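Local coordinates for protein CDP-4-keto-6-deoxy-D-glucose-3-dehydrase (Yersinia pseudotuberculosis, PDB 3BB8) that probably uses pyridoxal 5'-phosphate to remove the C3 hydroxyl group of CDP-4-keto-6-deoxy-D-glucose during the synthesis of lipopolysaccharide sugars, at residues A[187-193]-A[208-214]; A[196-201]-A[337-343]; A[361-366]-A[428-433]. The protein carries 1 engineered substitution. One frame throughout, in Å; residues are numbered along the deposited sequence.

Interaction 1 (A[187-193]-A[208-214]); sequences WLIEDCC and FGDIGTV. With PLP (pyridoxal-5'-phosphate), chain C.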
loop_
_atom_site.group_PDB
_atom_site.type_symbol
_atom_site.label_atom_id
_atom_site.label_comp_id
_atom_site.label_asym_id
_atom_site.label_seq_id
_atom_site.Cartn_x
_atom_site.Cartn_y
_atom_site.Cartn_z
ATOM N N TRP A 187 -5.361 2.786 24.737
ATOM C CA TRP A 187 -4.292 2.389 23.823
ATOM C C TRP A 187 -3.629 3.679 23.359
ATOM O O TRP A 187 -4.307 4.691 23.197
ATOM C CB TRP A 187 -4.868 1.691 22.582
ATOM C CG TRP A 187 -5.305 0.285 22.780
ATOM C CD1 TRP A 187 -6.585 -0.187 22.778
ATOM C CD2 TRP A 187 -4.457 -0.849 22.960
ATOM N NE1 TRP A 187 -6.584 -1.552 22.943
ATOM C CE2 TRP A 187 -5.288 -1.983 23.057
ATOM C CE3 TRP A 187 -3.068 -1.017 23.044
ATOM C CZ2 TRP A 187 -4.781 -3.264 23.231
ATOM C CZ3 TRP A 187 -2.566 -2.286 23.215
ATOM C CH2 TRP A 187 -3.419 -3.395 23.306
ATOM N N LEU A 188 -2.321 3.653 23.132
ATOM C CA LEU A 188 -1.635 4.852 22.655
ATOM C C LEU A 188 -0.831 4.623 21.375
ATOM O O LEU A 188 0.115 3.824 21.358
ATOM C CB LEU A 188 -0.685 5.421 23.723
ATOM C CG LEU A 188 0.142 6.611 23.188
ATOM C CD1 LEU A 188 -0.774 7.810 23.018
ATOM C CD2 LEU A 188 1.300 6.953 24.121
ATOM N N ILE A 189 -1.192 5.332 20.309
ATOM C CA ILE A 189 -0.449 5.213 19.055
ATOM C C ILE A 189 0.298 6.512 18.750
ATOM O O ILE A 189 -0.304 7.583 18.642
ATOM C CB ILE A 189 -1.370 4.870 17.866
ATOM C CG1 ILE A 189 -1.918 3.452 18.040
ATOM C CG2 ILE A 189 -0.587 4.950 16.551
ATOM C CD1 ILE A 189 -3.005 3.090 17.088
ATOM N N GLU A 190 1.616 6.398 18.621
ATOM C CA GLU A 190 2.480 7.533 18.319
ATOM C C GLU A 190 2.801 7.643 16.830
ATOM O O GLU A 190 3.609 6.869 16.313
ATOM C CB GLU A 190 3.816 7.392 19.042
ATOM C CG GLU A 190 3.894 7.874 20.466
ATOM C CD GLU A 190 5.290 7.650 21.021
ATOM O OE1 GLU A 190 5.568 6.536 21.518
ATOM O OE2 GLU A 190 6.124 8.575 20.932
ATOM N N ASP A 191 2.181 8.596 16.140
ATOM C CA ASP A 191 2.485 8.810 14.730
ATOM C C ASP A 191 3.776 9.633 14.720
ATOM O O ASP A 191 3.770 10.823 15.040
ATOM C CB ASP A 191 1.351 9.585 14.047
ATOM C CG ASP A 191 1.649 9.904 12.582
ATOM O OD1 ASP A 191 0.685 10.216 11.844
ATOM O OD2 ASP A 191 2.836 9.857 12.172
ATOM N N CYS A 192 4.877 8.975 14.368
ATOM C CA CYS A 192 6.205 9.580 14.310
ATOM C C CYS A 192 6.650 9.724 12.862
ATOM O O CYS A 192 7.852 9.756 12.578
ATOM C CB CYS A 192 7.221 8.693 15.044
ATOM S SG CYS A 192 6.836 8.405 16.782
ATOM N N CYS A 193 5.689 9.809 11.946
ATOM C CA CYS A 193 6.027 9.937 10.534
ATOM C C CYS A 193 6.891 11.156 10.205
ATOM O O CYS A 193 7.579 11.175 9.180
ATOM C CB CYS A 193 4.755 9.939 9.687
ATOM S SG CYS A 193 3.968 8.291 9.586
ATOM N N PHE A 208 7.052 5.163 23.566
ATOM C CA PHE A 208 6.365 5.447 24.822
ATOM C C PHE A 208 4.993 4.788 24.802
ATOM O O PHE A 208 4.435 4.445 25.846
ATOM C CB PHE A 208 6.177 6.955 25.030
ATOM C CG PHE A 208 7.466 7.731 25.165
ATOM C CD1 PHE A 208 8.327 7.881 24.083
ATOM C CD2 PHE A 208 7.798 8.342 26.374
ATOM C CE1 PHE A 208 9.497 8.627 24.198
ATOM C CE2 PHE A 208 8.968 9.090 26.500
ATOM C CZ PHE A 208 9.818 9.233 25.405
ATOM N N GLY A 209 4.444 4.620 23.603
ATOM C CA GLY A 209 3.133 4.013 23.483
ATOM C C GLY A 209 3.166 2.574 23.011
ATOM O O GLY A 209 4.228 1.956 22.924
ATOM N N ASP A 210 1.994 2.042 22.689
ATOM C CA ASP A 210 1.900 0.667 22.231
ATOM C C ASP A 210 2.406 0.455 20.806
ATOM O O ASP A 210 3.169 -0.474 20.560
ATOM C CB ASP A 210 0.464 0.182 22.374
ATOM C CG ASP A 210 -0.080 0.433 23.760
ATOM O OD1 ASP A 210 -0.749 1.470 23.966
ATOM O OD2 ASP A 210 0.180 -0.395 24.653
ATOM N N ILE A 211 1.994 1.301 19.866
ATOM C CA ILE A 211 2.460 1.162 18.486
ATOM C C ILE A 211 3.060 2.477 17.993
ATOM O O ILE A 211 2.631 3.551 18.388
ATOM C CB ILE A 211 1.317 0.805 17.501
ATOM C CG1 ILE A 211 0.421 -0.302 18.058
ATOM C CG2 ILE A 211 1.919 0.375 16.180
ATOM C CD1 ILE A 211 0.998 -1.676 17.936
ATOM N N GLY A 212 4.053 2.373 17.119
ATOM C CA GLY A 212 4.679 3.549 16.545
ATOM C C GLY A 212 4.669 3.423 15.025
ATOM O O GLY A 212 4.675 2.303 14.495
ATOM N N THR A 213 4.643 4.554 14.322
ATOM C CA THR A 213 4.631 4.557 12.859
ATOM C C THR A 213 5.571 5.638 12.336
ATOM O O THR A 213 5.776 6.665 12.987
ATOM C CB THR A 213 3.224 4.856 12.315
ATOM O OG1 THR A 213 2.820 6.161 12.750
ATOM C CG2 THR A 213 2.222 3.833 12.827
ATOM N N VAL A 214 6.145 5.404 11.164
ATOM C CA VAL A 214 7.051 6.366 10.555
ATOM C C VAL A 214 6.851 6.274 9.047
ATOM O O VAL A 214 6.362 5.252 8.539
ATOM C CB VAL A 214 8.539 6.057 10.923
ATOM C CG1 VAL A 214 8.984 4.762 10.277
ATOM C CG2 VAL A 214 9.438 7.210 10.482
HETATM N N1 PLP C . 1.325 11.513 9.300
HETATM C C2 PLP C . 2.116 12.646 9.201
HETATM C C2A PLP C . 2.117 13.612 10.378
HETATM C C3 PLP C . 2.894 12.869 8.025
HETATM O O3 PLP C . 3.675 13.962 7.886
HETATM C C4 PLP C . 2.858 11.902 6.933
HETATM C C4A PLP C . 3.756 12.180 5.677
HETATM C C5 PLP C . 2.011 10.756 7.092
HETATM C C6 PLP C . 1.250 10.599 8.314
HETATM C C5A PLP C . 1.812 9.641 6.111
HETATM O O4P PLP C . 2.920 9.323 5.395
HETATM P P PLP C . 2.951 8.996 3.822
HETATM O O1P PLP C . 4.244 8.243 3.588
HETATM O O2P PLP C . 2.966 10.460 3.085
HETATM O O3P PLP C . 1.707 8.194 3.426
#

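Interaction 2 (A[196-201]-A[337-343]); sequences LGSTYD and TENSDPS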
loop_
_atom_site.group_PDB
_atom_site.type_symbol
_atom_site.label_atom_id
_atom_site.label_comp_id
_atom_site.label_asym_id
_atom_site.label_seq_id
_atom_site.Cartn_x
_atom_site.Cartn_y
_atom_site.Cartn_z
ATOM N N LEU A 196 11.277 11.060 13.150
ATOM C CA LEU A 196 12.279 10.021 13.308
ATOM C C LEU A 196 13.526 10.634 13.944
ATOM O O LEU A 196 14.150 11.535 13.367
ATOM C CB LEU A 196 12.639 9.405 11.958
ATOM C CG LEU A 196 13.647 8.254 12.034
ATOM C CD1 LEU A 196 13.112 7.156 12.945
ATOM C CD2 LEU A 196 13.910 7.718 10.643
ATOM N N GLY A 197 13.884 10.149 15.131
ATOM C CA GLY A 197 15.060 10.666 15.810
ATOM C C GLY A 197 14.720 11.587 16.965
ATOM O O GLY A 197 15.583 11.933 17.765
ATOM N N SER A 198 13.458 11.988 17.050
ATOM C CA SER A 198 13.014 12.862 18.117
ATOM C C SER A 198 13.031 12.114 19.434
ATOM O O SER A 198 12.666 10.940 19.498
ATOM C CB SER A 198 11.596 13.378 17.842
ATOM O OG SER A 198 11.600 14.381 16.839
ATOM N N THR A 199 13.456 12.804 20.487
ATOM C CA THR A 199 13.509 12.212 21.812
ATOM C C THR A 199 12.716 13.076 22.784
ATOM O O THR A 199 12.552 14.275 22.576
ATOM C CB THR A 199 14.966 12.097 22.320
ATOM O OG1 THR A 199 15.499 13.406 22.557
ATOM C CG2 THR A 199 15.832 11.398 21.291
ATOM N N TYR A 200 12.210 12.446 23.835
ATOM C CA TYR A 200 11.450 13.134 24.866
ATOM C C TYR A 200 11.898 12.538 26.187
ATOM O O TYR A 200 11.714 11.345 26.432
ATOM C CB TYR A 200 9.948 12.915 24.677
ATOM C CG TYR A 200 9.088 13.558 25.745
ATOM C CD1 TYR A 200 8.976 12.995 27.016
ATOM C CD2 TYR A 200 8.380 14.734 25.484
ATOM C CE1 TYR A 200 8.176 13.585 28.001
ATOM C CE2 TYR A 200 7.580 15.334 26.459
ATOM C CZ TYR A 200 7.479 14.756 27.715
ATOM O OH TYR A 200 6.664 15.329 28.672
ATOM N N ASP A 201 12.501 13.366 27.034
ATOM C CA ASP A 201 12.981 12.903 28.326
ATOM C C ASP A 201 14.101 11.901 28.055
ATOM O O ASP A 201 14.305 10.958 28.815
ATOM C CB ASP A 201 11.830 12.246 29.102
ATOM C CG ASP A 201 12.146 12.045 30.570
ATOM O OD1 ASP A 201 12.592 13.017 31.216
ATOM O OD2 ASP A 201 11.942 10.923 31.081
ATOM N N THR A 337 9.057 21.358 22.586
ATOM C CA THR A 337 8.255 21.041 23.760
ATOM C C THR A 337 9.181 20.813 24.953
ATOM O O THR A 337 10.276 20.266 24.808
ATOM C CB THR A 337 7.385 19.785 23.506
ATOM O OG1 THR A 337 6.379 20.101 22.538
ATOM C CG2 THR A 337 6.704 19.320 24.785
ATOM N N GLU A 338 8.736 21.238 26.131
ATOM C CA GLU A 338 9.541 21.102 27.339
ATOM C C GLU A 338 10.063 19.692 27.557
ATOM O O GLU A 338 9.318 18.710 27.473
ATOM C CB GLU A 338 8.750 21.528 28.574
ATOM C CG GLU A 338 9.648 21.854 29.764
ATOM C CD GLU A 338 8.919 21.789 31.088
ATOM O OE1 GLU A 338 7.843 22.414 31.215
ATOM O OE2 GLU A 338 9.430 21.110 32.006
ATOM N N ASN A 339 11.355 19.612 27.842
ATOM C CA ASN A 339 12.031 18.353 28.097
ATOM C C ASN A 339 12.007 17.426 26.891
ATOM O O ASN A 339 11.694 16.241 27.010
ATOM C CB ASN A 339 11.408 17.660 29.313
ATOM C CG ASN A 339 12.202 16.443 29.761
ATOM O OD1 ASN A 339 13.435 16.449 29.737
ATOM N ND2 ASN A 339 11.499 15.400 30.184
ATOM N N SER A 340 12.345 17.966 25.725
ATOM C CA SER A 340 12.368 17.164 24.511
ATOM C C SER A 340 13.476 17.649 23.595
ATOM O O SER A 340 13.871 18.809 23.652
ATOM C CB SER A 340 11.025 17.255 23.781
ATOM O OG SER A 340 10.918 18.461 23.049
ATOM N N ASP A 341 13.983 16.755 22.757
ATOM C CA ASP A 341 15.036 17.105 21.816
ATOM C C ASP A 341 14.480 16.781 20.425
ATOM O O ASP A 341 14.831 15.776 19.808
ATOM C CB ASP A 341 16.300 16.287 22.119
ATOM C CG ASP A 341 17.521 16.772 21.349
ATOM O OD1 ASP A 341 17.427 17.806 20.647
ATOM O OD2 ASP A 341 18.582 16.116 21.450
ATOM N N PRO A 342 13.601 17.652 19.938
ATOM C CA PRO A 342 12.883 17.402 18.684
ATOM C C PRO A 342 13.835 17.307 17.495
ATOM O O PRO A 342 14.628 18.220 17.267
ATOM C CB PRO A 342 11.991 18.636 18.546
ATOM C CG PRO A 342 12.725 19.707 19.269
ATOM C CD PRO A 342 13.410 19.029 20.422
ATOM N N SER A 343 13.751 16.210 16.750
ATOM C CA SER A 343 14.364 16.132 15.430
ATOM C C SER A 343 13.502 16.826 14.381
ATOM O O SER A 343 12.699 16.188 13.701
ATOM C CB SER A 343 14.599 14.672 15.034
ATOM O OG SER A 343 15.207 14.583 13.758
#

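Interaction 3 (A[361-366]-A[428-433]); sequences DLVKFL and KFEEFF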
loop_
_atom_site.group_PDB
_atom_site.type_symbol
_atom_site.label_atom_id
_atom_site.label_comp_id
_atom_site.label_asym_id
_atom_site.label_seq_id
_atom_site.Cartn_x
_atom_site.Cartn_y
_atom_site.Cartn_z
ATOM N N ASP A 361 0.209 36.979 1.332
ATOM C CA ASP A 361 1.214 37.934 0.861
ATOM C C ASP A 361 2.612 37.384 1.099
ATOM O O ASP A 361 3.444 37.354 0.189
ATOM C CB ASP A 361 1.086 39.284 1.583
ATOM C CG ASP A 361 -0.279 39.922 1.403
ATOM O OD1 ASP A 361 -0.805 39.888 0.267
ATOM O OD2 ASP A 361 -0.821 40.467 2.395
ATOM N N LEU A 362 2.860 36.950 2.330
ATOM C CA LEU A 362 4.153 36.401 2.704
ATOM C C LEU A 362 4.520 35.195 1.830
ATOM O O LEU A 362 5.599 35.163 1.230
ATOM C CB LEU A 362 4.144 36.025 4.192
ATOM C CG LEU A 362 5.476 35.637 4.849
ATOM C CD1 LEU A 362 6.529 36.682 4.542
ATOM C CD2 LEU A 362 5.288 35.508 6.362
ATOM N N VAL A 363 3.625 34.212 1.738
ATOM C CA VAL A 363 3.903 33.033 0.918
ATOM C C VAL A 363 4.202 33.455 -0.522
ATOM O O VAL A 363 5.207 33.054 -1.113
ATOM C CB VAL A 363 2.708 32.047 0.911
ATOM C CG1 VAL A 363 2.933 30.968 -0.132
ATOM C CG2 VAL A 363 2.542 31.422 2.284
ATOM N N LYS A 364 3.323 34.277 -1.080
ATOM C CA LYS A 364 3.497 34.742 -2.446
ATOM C C LYS A 364 4.837 35.448 -2.610
ATOM O O LYS A 364 5.494 35.305 -3.638
ATOM C CB LYS A 364 2.358 35.686 -2.822
ATOM C CG LYS A 364 2.373 36.121 -4.277
ATOM C CD LYS A 364 1.163 36.992 -4.586
ATOM C CE LYS A 364 -0.147 36.230 -4.366
ATOM N NZ LYS A 364 -0.284 35.066 -5.292
ATOM N N PHE A 365 5.241 36.204 -1.592
ATOM C CA PHE A 365 6.509 36.929 -1.635
ATOM C C PHE A 365 7.682 35.952 -1.616
ATOM O O PHE A 365 8.582 36.025 -2.455
ATOM C CB PHE A 365 6.617 37.888 -0.442
ATOM C CG PHE A 365 7.924 38.628 -0.373
ATOM C CD1 PHE A 365 8.170 39.716 -1.206
ATOM C CD2 PHE A 365 8.916 38.228 0.517
ATOM C CE1 PHE A 365 9.388 40.400 -1.152
ATOM C CE2 PHE A 365 10.139 38.904 0.579
ATOM C CZ PHE A 365 10.374 39.993 -0.258
ATOM N N LEU A 366 7.662 35.039 -0.650
ATOM C CA LEU A 366 8.714 34.037 -0.516
ATOM C C LEU A 366 8.773 33.150 -1.752
ATOM O O LEU A 366 9.850 32.773 -2.211
ATOM C CB LEU A 366 8.465 33.190 0.730
ATOM C CG LEU A 366 8.582 33.989 2.027
ATOM C CD1 LEU A 366 8.177 33.144 3.218
ATOM C CD2 LEU A 366 10.010 34.464 2.173
ATOM N N LYS A 428 15.439 37.515 3.163
ATOM C CA LYS A 428 14.150 37.728 2.524
ATOM C C LYS A 428 13.077 38.069 3.553
ATOM O O LYS A 428 12.185 38.869 3.280
ATOM C CB LYS A 428 13.755 36.506 1.700
ATOM C CG LYS A 428 14.485 36.437 0.369
ATOM C CD LYS A 428 14.207 37.693 -0.429
ATOM C CE LYS A 428 14.925 37.708 -1.762
ATOM N NZ LYS A 428 14.625 38.972 -2.512
ATOM N N PHE A 429 13.161 37.475 4.737
ATOM C CA PHE A 429 12.188 37.781 5.773
ATOM C C PHE A 429 12.420 39.227 6.216
ATOM O O PHE A 429 11.475 40.000 6.393
ATOM C CB PHE A 429 12.345 36.842 6.970
ATOM C CG PHE A 429 11.426 35.651 6.936
ATOM C CD1 PHE A 429 11.696 34.564 6.109
ATOM C CD2 PHE A 429 10.287 35.616 7.739
ATOM C CE1 PHE A 429 10.848 33.454 6.085
ATOM C CE2 PHE A 429 9.431 34.511 7.720
ATOM C CZ PHE A 429 9.714 33.428 6.892
ATOM N N GLU A 430 13.691 39.585 6.388
ATOM C CA GLU A 430 14.052 40.936 6.795
ATOM C C GLU A 430 13.636 41.943 5.729
ATOM O O GLU A 430 13.094 42.989 6.048
ATOM C CB GLU A 430 15.554 41.015 7.069
ATOM C CG GLU A 430 15.928 40.382 8.400
ATOM C CD GLU A 430 17.419 40.171 8.564
ATOM O OE1 GLU A 430 17.840 39.738 9.660
ATOM O OE2 GLU A 430 18.167 40.427 7.601
ATOM N N GLU A 431 13.867 41.608 4.466
ATOM C CA GLU A 431 13.486 42.483 3.373
ATOM C C GLU A 431 11.975 42.674 3.317
ATOM O O GLU A 431 11.496 43.736 2.940
ATOM C CB GLU A 431 13.932 41.902 2.038
ATOM C CG GLU A 431 13.539 42.777 0.857
ATOM C CD GLU A 431 13.817 42.133 -0.488
ATOM O OE1 GLU A 431 14.875 41.487 -0.631
ATOM O OE2 GLU A 431 12.980 42.289 -1.406
ATOM N N PHE A 432 11.226 41.642 3.689
ATOM C CA PHE A 432 9.769 41.689 3.646
ATOM C C PHE A 432 9.171 42.635 4.679
ATOM O O PHE A 432 8.271 43.413 4.369
ATOM C CB PHE A 432 9.194 40.278 3.862
ATOM C CG PHE A 432 7.689 40.215 3.822
ATOM C CD1 PHE A 432 7.012 40.163 2.610
ATOM C CD2 PHE A 432 6.949 40.217 5.001
ATOM C CE1 PHE A 432 5.618 40.114 2.568
ATOM C CE2 PHE A 432 5.558 40.171 4.971
ATOM C CZ PHE A 432 4.892 40.118 3.749
ATOM N N PHE A 433 9.662 42.551 5.910
ATOM C CA PHE A 433 9.153 43.380 6.988
ATOM C C PHE A 433 9.896 44.710 7.089
ATOM O O PHE A 433 9.749 45.440 8.070
ATOM C CB PHE A 433 9.235 42.613 8.319
ATOM C CG PHE A 433 8.312 41.418 8.393
ATOM C CD1 PHE A 433 6.930 41.579 8.308
ATOM C CD2 PHE A 433 8.822 40.129 8.527
ATOM C CE1 PHE A 433 6.071 40.478 8.350
ATOM C CE2 PHE A 433 7.974 39.018 8.569
ATOM C CZ PHE A 433 6.595 39.193 8.480
#

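Interaction 1 (A[187-193]-A[208-214])
D191, the aspartate that anchors the cofactor in the aspartate aminotransferase fold, accepts through OD1 a hydrogen bond from the pyridine nitrogen N1 of PLP (2.9 Å), here at the end of a central strand; T123 also bonds to OD1. D191 OD2 accepts from C193 N (2.9 Å), closing an Asx turn at the start of the loop that carries C193. Strands 187-191 and 211-214 run parallel in the large mixed sheet. E190 N donates to I211 O (3.0 Å), T213 N to E190 O (3.2 Å), and C192 N to T213 O (2.8 Å). In the loop before the second strand, F208 N and G209 N both donate to E190 OE1 (2.9 and 3.0 Å), while E190 OE2 is bound by G206 N, and D210 OD1 receives L188 N (2.8 Å). I189, D191, I211 and T213 share the sheet face covered by helix 86-96. Nearer the cofactor, C193 SG packs on the backbone of V214, 3.6 Å from V214 C, and lies 3.8 Å from PLP C6.

Interaction 2 (A[196-201]-A[337-343])
T337 enters the contact with its methyl group, T337 CG2 lying 4.4 Å from Y200 CE2 at the edge of the tyrosine ring, while its hydroxyl bonds to L171 O. E338 brings its carbonyl near the same ring, with E338 O 3.9 Å from Y200 CE2. At N339 the backbone adopts left-handed helical angles, as it does at D201 opposite, and the two residues are tied together twice: D201 N donates to N339 O (3.0 Å) and N339 ND2 to D201 OD1 (2.8 Å, nearly linear). S340 then starts a short strand, forming a non-hydrogen-bonded pair with Y200; S340 OG donates back to T337 O (2.6 Å) across the turn between them, and S340 CB sits 4.0 Å from Y200 CD2. Residues 340-341 pair antiparallel with 199-200, which also pairs with 203-204, so a segment far along the chain adds an outer strand to a small three-stranded sheet. D341 and T199 form its hydrogen-bonded pair, through D341 N to T199 O (2.9 Å) and a weak T199 N to D341 O (3.3 Å); the D341 carboxylate makes a salt bridge with K314 of helix 293-323. After P342, S343 N donates to S198 OG (2.8 Å), itself bonded to G169 O, and S343 OG reaches L196 O in a weak hydrogen bond (3.2 Å).

Interaction 3 (A[361-366]-A[428-433])
Segments 361-366 and 428-433 lie on two helices, 359-368 and 419-432, whose local axes pass 11.0 Å apart with their N-to-C directions at 128°. This wide spacing, with the nearest CA pairs L366-K428 at 7.2 Å and L362-F432 at 7.8 Å, is filled by large side chains, and no hydrogen bond crosses between the segments. The second helix ends here: F433 N still bonds to F429 O (3.2 Å), but F433 is the first residue to leave helical angles. F365 and F432 both point toward the opposite helix and meet obliquely, ring centroids 5.1 Å apart and planes at 52°, with F432 CD1 over a face of the F365 ring, 3.4 Å from F365 CD2. L362 lies over a face of F432 in a CH-pi contact, L362 CD1 standing 3.6 Å from the F432 ring centroid and close to the ring normal. Deeper in the interface, L366 CD1 packs on F429 CE1 (3.9 Å). At the outer border the edge of F365 faces polar atoms: F365 CE2 is 3.4 Å from K428 O and F365 CZ 3.7 Å from E431 OE2, while K428 NZ and E431 OE1 form a salt bridge along their own helix (3.2 Å). L362 and F429 also touch F409 of strand 408-411, and F433 stacks on F330. Two helices packed together against a small antiparallel sheet are characteristic of the C-terminal small domain of the aspartate aminotransferase fold; here F432 and F433 also line a pocket holding benzamidine, probably acquired during crystallisation.

How the interactions relate
Interactions 1 and 2 are neighbours, their centres 14 Å apart. Strands 187-191 and 199-200 follow each other in sequence, and the contacts touch directly, F208 CZ lying 3.0 Å from Y200 O and V214 CG2 4.2 Å from L196 CB. Interaction 1 helps form the PLP site, which S215, D194, W247 of the second subunit and others complete, and whose pocket includes the engineered K220; interaction 2 lies farther out, the L196 side chain about 11 Å from PLP. Interaction 3 is remote: its centre is 37 Å from that of interaction 1 and 30 Å from that of interaction 2, with nearest atoms about 22 and 19 Å away, and its benzamidine pocket is distinct from the PLP site.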